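Side-chain contacts in S-adenosylmethionine-dependent methyltransferase (Clostridium acetobutylicum, PDB 1Y8C), which probably transfers methyl groups from S-adenosylmethionine to an acceptor substrate: residues Ile105-Leu109 and Asp110-Tyr114; Lys210-His214 and Gly215-Ile219. All coordinates share one frame; numbering follows the deposited sequence.

Contact 1 (Ile105-Leu109 and Asp110-Tyr114)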
loop_
_atom_site.group_PDB
_atom_site.type_symbol
_atom_site.label_atom_id
_atom_site.label_comp_id
_atom_site.label_asym_id
_atom_site.label_seq_id
_atom_site.Cartn_x
_atom_site.Cartn_y
_atom_site.Cartn_z
ATOM N N ILE A 105 -12.001 2.371 1.658
ATOM C CA ILE A 105 -10.707 2.913 2.047
ATOM C C ILE A 105 -9.670 1.870 1.650
ATOM O O ILE A 105 -9.834 0.679 1.948
ATOM C CB ILE A 105 -10.617 3.167 3.584
ATOM C CG1 ILE A 105 -11.615 4.258 3.995
ATOM C CG2 ILE A 105 -9.211 3.583 3.967
ATOM C CD1 ILE A 105 -11.693 4.501 5.494
ATOM N N THR A 106 -8.631 2.303 0.940
ATOM C CA THR A 106 -7.570 1.378 0.541
ATOM C C THR A 106 -6.199 1.816 1.009
ATOM O O THR A 106 -5.893 3.001 1.118
ATOM C CB THR A 106 -7.432 1.191 -0.999
ATOM O OG1 THR A 106 -7.143 2.451 -1.618
ATOM C CG2 THR A 106 -8.671 0.582 -1.587
ATOM N N CYS A 107 -5.368 0.828 1.278
ATOM C CA CYS A 107 -4.003 1.082 1.689
ATOM C C CYS A 107 -3.252 -0.151 1.241
ATOM O O CYS A 107 -3.238 -1.179 1.926
ATOM C CB CYS A 107 -3.919 1.260 3.195
ATOM S SG CYS A 107 -2.279 1.700 3.717
ATOM N N CYS A 108 -2.637 -0.033 0.073
ATOM C CA CYS A 108 -1.923 -1.146 -0.538
ATOM C C CYS A 108 -0.395 -1.020 -0.572
ATOM O O CYS A 108 0.187 -0.151 0.090
ATOM C CB CYS A 108 -2.469 -1.329 -1.957
ATOM S SG CYS A 108 -4.307 -1.336 -2.006
ATOM N N LEU A 109 0.244 -1.909 -1.335
ATOM C CA LEU A 109 1.696 -1.916 -1.503
ATOM C C LEU A 109 2.449 -1.960 -0.187
ATOM O O LEU A 109 3.392 -1.200 0.024
ATOM C CB LEU A 109 2.131 -0.685 -2.292
ATOM C CG LEU A 109 1.563 -0.589 -3.712
ATOM C CD1 LEU A 109 1.939 0.742 -4.335
ATOM C CD2 LEU A 109 2.111 -1.754 -4.546
ATOM N N ASP A 110 2.032 -2.865 0.687
ATOM C CA ASP A 110 2.643 -3.048 2.001
ATOM C C ASP A 110 2.936 -1.777 2.798
ATOM O O ASP A 110 3.859 -1.760 3.617
ATOM C CB ASP A 110 3.920 -3.929 1.910
ATOM C CG ASP A 110 4.813 -3.595 0.710
ATOM O OD1 ASP A 110 4.467 -3.977 -0.423
ATOM O OD2 ASP A 110 5.870 -2.959 0.895
ATOM N N SER A 111 2.145 -0.725 2.599
ATOM C CA SER A 111 2.382 0.512 3.351
ATOM C C SER A 111 2.219 0.306 4.849
ATOM O O SER A 111 2.954 0.874 5.645
ATOM C CB SER A 111 1.456 1.624 2.869
ATOM O OG SER A 111 1.905 2.114 1.613
ATOM N N THR A 112 1.256 -0.519 5.223
ATOM C CA THR A 112 1.011 -0.829 6.618
ATOM C C THR A 112 2.283 -1.340 7.313
ATOM O O THR A 112 2.479 -1.093 8.500
ATOM C CB THR A 112 -0.119 -1.886 6.740
ATOM O OG1 THR A 112 -1.339 -1.326 6.237
ATOM C CG2 THR A 112 -0.322 -2.333 8.189
ATOM N N ASN A 113 3.162 -2.041 6.602
ATOM C CA ASN A 113 4.370 -2.529 7.264
ATOM C C ASN A 113 5.336 -1.423 7.675
ATOM O O ASN A 113 6.209 -1.653 8.494
ATOM C CB ASN A 113 5.133 -3.533 6.389
ATOM C CG ASN A 113 4.337 -4.779 6.095
ATOM O OD1 ASN A 113 3.538 -4.805 5.162
ATOM N ND2 ASN A 113 4.539 -5.822 6.896
ATOM N N TYR A 114 5.192 -0.231 7.102
ATOM C CA TYR A 114 6.077 0.869 7.445
ATOM C C TYR A 114 5.753 1.443 8.822
ATOM O O TYR A 114 6.494 2.258 9.354
ATOM C CB TYR A 114 6.010 1.981 6.398
ATOM C CG TYR A 114 6.622 1.630 5.058
ATOM C CD1 TYR A 114 5.834 1.527 3.924
ATOM C CD2 TYR A 114 7.992 1.431 4.919
ATOM C CE1 TYR A 114 6.382 1.237 2.679
ATOM C CE2 TYR A 114 8.554 1.141 3.672
ATOM C CZ TYR A 114 7.733 1.048 2.555
ATOM O OH TYR A 114 8.250 0.769 1.307
HETATM O O HOH W 1 -0.760 -1.682 3.287
#

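Contact 2 (Lys210-His214 and Gly215-Ile219)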
loop_
_atom_site.group_PDB
_atom_site.type_symbol
_atom_site.label_atom_id
_atom_site.label_comp_id
_atom_site.label_asym_id
_atom_site.label_seq_id
_atom_site.Cartn_x
_atom_site.Cartn_y
_atom_site.Cartn_z
ATOM N N LYS A 210 -5.479 -9.134 16.195
ATOM C CA LYS A 210 -5.701 -8.541 17.513
ATOM C C LYS A 210 -5.787 -7.012 17.398
ATOM O O LYS A 210 -6.740 -6.405 17.877
ATOM C CB LYS A 210 -4.576 -8.942 18.477
ATOM C CG LYS A 210 -4.869 -8.596 19.938
ATOM C CD LYS A 210 -3.789 -9.097 20.910
ATOM C CE LYS A 210 -2.526 -8.236 20.890
ATOM N NZ LYS A 210 -2.739 -6.851 21.434
ATOM N N TYR A 211 -4.795 -6.403 16.750
ATOM C CA TYR A 211 -4.767 -4.956 16.568
ATOM C C TYR A 211 -5.983 -4.453 15.802
ATOM O O TYR A 211 -6.433 -3.331 16.011
ATOM C CB TYR A 211 -3.489 -4.544 15.837
ATOM C CG TYR A 211 -2.216 -4.888 16.582
ATOM C CD1 TYR A 211 -0.984 -4.922 15.921
ATOM C CD2 TYR A 211 -2.239 -5.166 17.951
ATOM C CE1 TYR A 211 0.191 -5.228 16.610
ATOM C CE2 TYR A 211 -1.070 -5.469 18.647
ATOM C CZ TYR A 211 0.143 -5.497 17.973
ATOM O OH TYR A 211 1.303 -5.763 18.674
ATOM N N LEU A 212 -6.512 -5.275 14.905
ATOM C CA LEU A 212 -7.689 -4.879 14.150
ATOM C C LEU A 212 -8.862 -4.753 15.100
ATOM O O LEU A 212 -9.525 -3.721 15.136
ATOM C CB LEU A 212 -8.025 -5.912 13.077
ATOM C CG LEU A 212 -7.326 -5.769 11.729
ATOM C CD1 LEU A 212 -7.781 -6.889 10.818
ATOM C CD2 LEU A 212 -7.649 -4.421 11.117
ATOM N N LYS A 213 -9.112 -5.812 15.866
ATOM C CA LYS A 213 -10.210 -5.830 16.826
ATOM C C LYS A 213 -10.123 -4.617 17.742
ATOM O O LYS A 213 -11.134 -4.024 18.114
ATOM C CB LYS A 213 -10.160 -7.112 17.661
ATOM C CG LYS A 213 -10.657 -8.365 16.936
ATOM C CD LYS A 213 -12.177 -8.366 16.810
ATOM C CE LYS A 213 -12.717 -9.733 16.410
ATOM N NZ LYS A 213 -14.198 -9.791 16.570
ATOM N N HIS A 214 -8.901 -4.254 18.103
ATOM C CA HIS A 214 -8.672 -3.112 18.964
ATOM C C HIS A 214 -9.264 -1.867 18.298
ATOM O O HIS A 214 -9.740 -0.955 18.974
ATOM C CB HIS A 214 -7.164 -2.958 19.192
ATOM C CG HIS A 214 -6.791 -1.818 20.085
ATOM N ND1 HIS A 214 -6.846 -0.500 19.676
ATOM C CD2 HIS A 214 -6.346 -1.796 21.363
ATOM C CE1 HIS A 214 -6.449 0.281 20.664
ATOM N NE2 HIS A 214 -6.140 -0.480 21.701
ATOM N N GLY A 215 -9.238 -1.845 16.967
ATOM C CA GLY A 215 -9.777 -0.718 16.226
ATOM C C GLY A 215 -11.253 -0.898 15.921
ATOM O O GLY A 215 -11.805 -0.233 15.040
ATOM N N GLN A 216 -11.895 -1.808 16.647
ATOM C CA GLN A 216 -13.312 -2.068 16.460
ATOM C C GLN A 216 -13.629 -2.466 15.019
ATOM O O GLN A 216 -14.740 -2.256 14.541
ATOM C CB GLN A 216 -14.121 -0.824 16.846
ATOM C CG GLN A 216 -13.899 -0.373 18.275
ATOM C CD GLN A 216 -14.435 -1.372 19.278
ATOM O OE1 GLN A 216 -15.642 -1.434 19.520
ATOM N NE2 GLN A 216 -13.546 -2.175 19.853
ATOM N N LEU A 217 -12.652 -3.038 14.326
ATOM C CA LEU A 217 -12.853 -3.468 12.947
ATOM C C LEU A 217 -13.031 -4.990 12.869
ATOM O O LEU A 217 -12.320 -5.732 13.538
ATOM C CB LEU A 217 -11.659 -3.032 12.105
ATOM C CG LEU A 217 -11.513 -1.517 11.987
ATOM C CD1 LEU A 217 -10.222 -1.159 11.272
ATOM C CD2 LEU A 217 -12.709 -0.968 11.243
ATOM N N ASN A 218 -13.983 -5.453 12.062
ATOM C CA ASN A 218 -14.238 -6.890 11.910
ATOM C C ASN A 218 -13.701 -7.406 10.564
ATOM O O ASN A 218 -13.811 -6.728 9.537
ATOM C CB ASN A 218 -15.753 -7.168 12.019
ATOM C CG ASN A 218 -16.101 -8.656 11.885
ATOM O OD1 ASN A 218 -15.650 -9.489 12.681
ATOM N ND2 ASN A 218 -16.912 -8.991 10.875
ATOM N N ILE A 219 -13.122 -8.605 10.571
ATOM C CA ILE A 219 -12.572 -9.182 9.345
ATOM C C ILE A 219 -13.648 -9.816 8.468
ATOM O O ILE A 219 -14.428 -10.652 8.924
ATOM C CB ILE A 219 -11.485 -10.243 9.656
ATOM C CG1 ILE A 219 -10.356 -9.611 10.465
ATOM C CG2 ILE A 219 -10.903 -10.797 8.359
ATOM C CD1 ILE A 219 -9.268 -10.579 10.837
#

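Contact 1 (Ile105-Leu109 and Asp110-Tyr114)
The type I' turn from Cys108 to Ser111 ends strand 104-107, an inner strand of the Rossmann-like methyltransferase sheet, and leads into the 3-10 segment 112-114. Its closing bond runs from Ser111 N to Cys108 O (3.2 Å, 156° at the hydrogen). The Ser111 hydroxyl adds a weak bond to the same oxygen: with OG beside its own backbone N (chi1 -75°), both donors of one residue converge on one acceptor. Asp110 takes the less roomy first torsion, CG flanked by both backbone neighbours (chi1 42°), which folds the carboxylate back over the preceding peptide and leaves OD1 3.0 Å from Leu109 O. These two acceptors cannot bond to each other, and OD1 instead forms salt bridges with Arg15 and Arg237, which probably also ease the closeness of OD2 to Glu200. On the strand side, Cys107 SG meets Ser111 CB at 3.8 Å and Thr112 OG1 at 4.0 Å. A water bridges the two backbones, donating to Cys107 O at 2.9 Å and accepting from Thr112 N at 3.0 Å.

Contact 2 (Lys210-His214 and Gly215-Ile219)
Leu212 and Leu217 meet where helix 205-214 gives way to strand 217-224 through a Schellman motif. Its backbone bonds are the paired kind that define the motif: Leu217 N reaches back to Leu212 O in a weak but fairly straight bond (3.3 Å, 163°), while Gln216 N bonds to Lys213 O at 2.8 Å. Gln216 supplies the left-handed backbone conformation (phi 57°) that lets the chain reverse. Just before it, Gly215 N is shared between Leu212 O, at 2.6 Å, and a weaker bond to Tyr211 O. The apolar contacts lie beneath this cap. Leu212 splits its methyls between two strand residues, CD2 touching Leu217 CD1 at 4.2 Å and CD1 resting on Ile219 CG1 at 3.8 Å, and it crosses each partner at about a right angle. Val242 and Tyr240 of the neighbouring strand also touch Leu212. Among the polar side chains, Lys213 and Asn218 run side by side, yet NZ stays 4.2 Å from OD1, a loose approach. Leu212 thus works at both ends, its carbonyl accepting two N-H groups, one weakly, and its methyls packing on the strand, which is consistent with polar capping and apolar packing together holding the reversal.

Overall arrangement
Contact 1 comes first along the chain and lies near its centre, whereas contact 2 follows about 100 residues later, roughly 19 Å from that centre. Their own centres are 16 Å apart and their nearest atoms about 8 Å, so they do not touch. Both belong to the seven-stranded mixed sheet: contact 1 ends the inner strand 104-107, contact 2 starts 217-224, an edge strand, and strands 136-143 and 237-244 lie between them. Helix 118-129 links them more directly, since Leu121 touches both Thr112 and Tyr211. The four-stranded antiparallel sheet is inserted between them in sequence. The pair illustrates short local turns at the strand ends, one inside and one at the margin of the same Rossmann-like sheet.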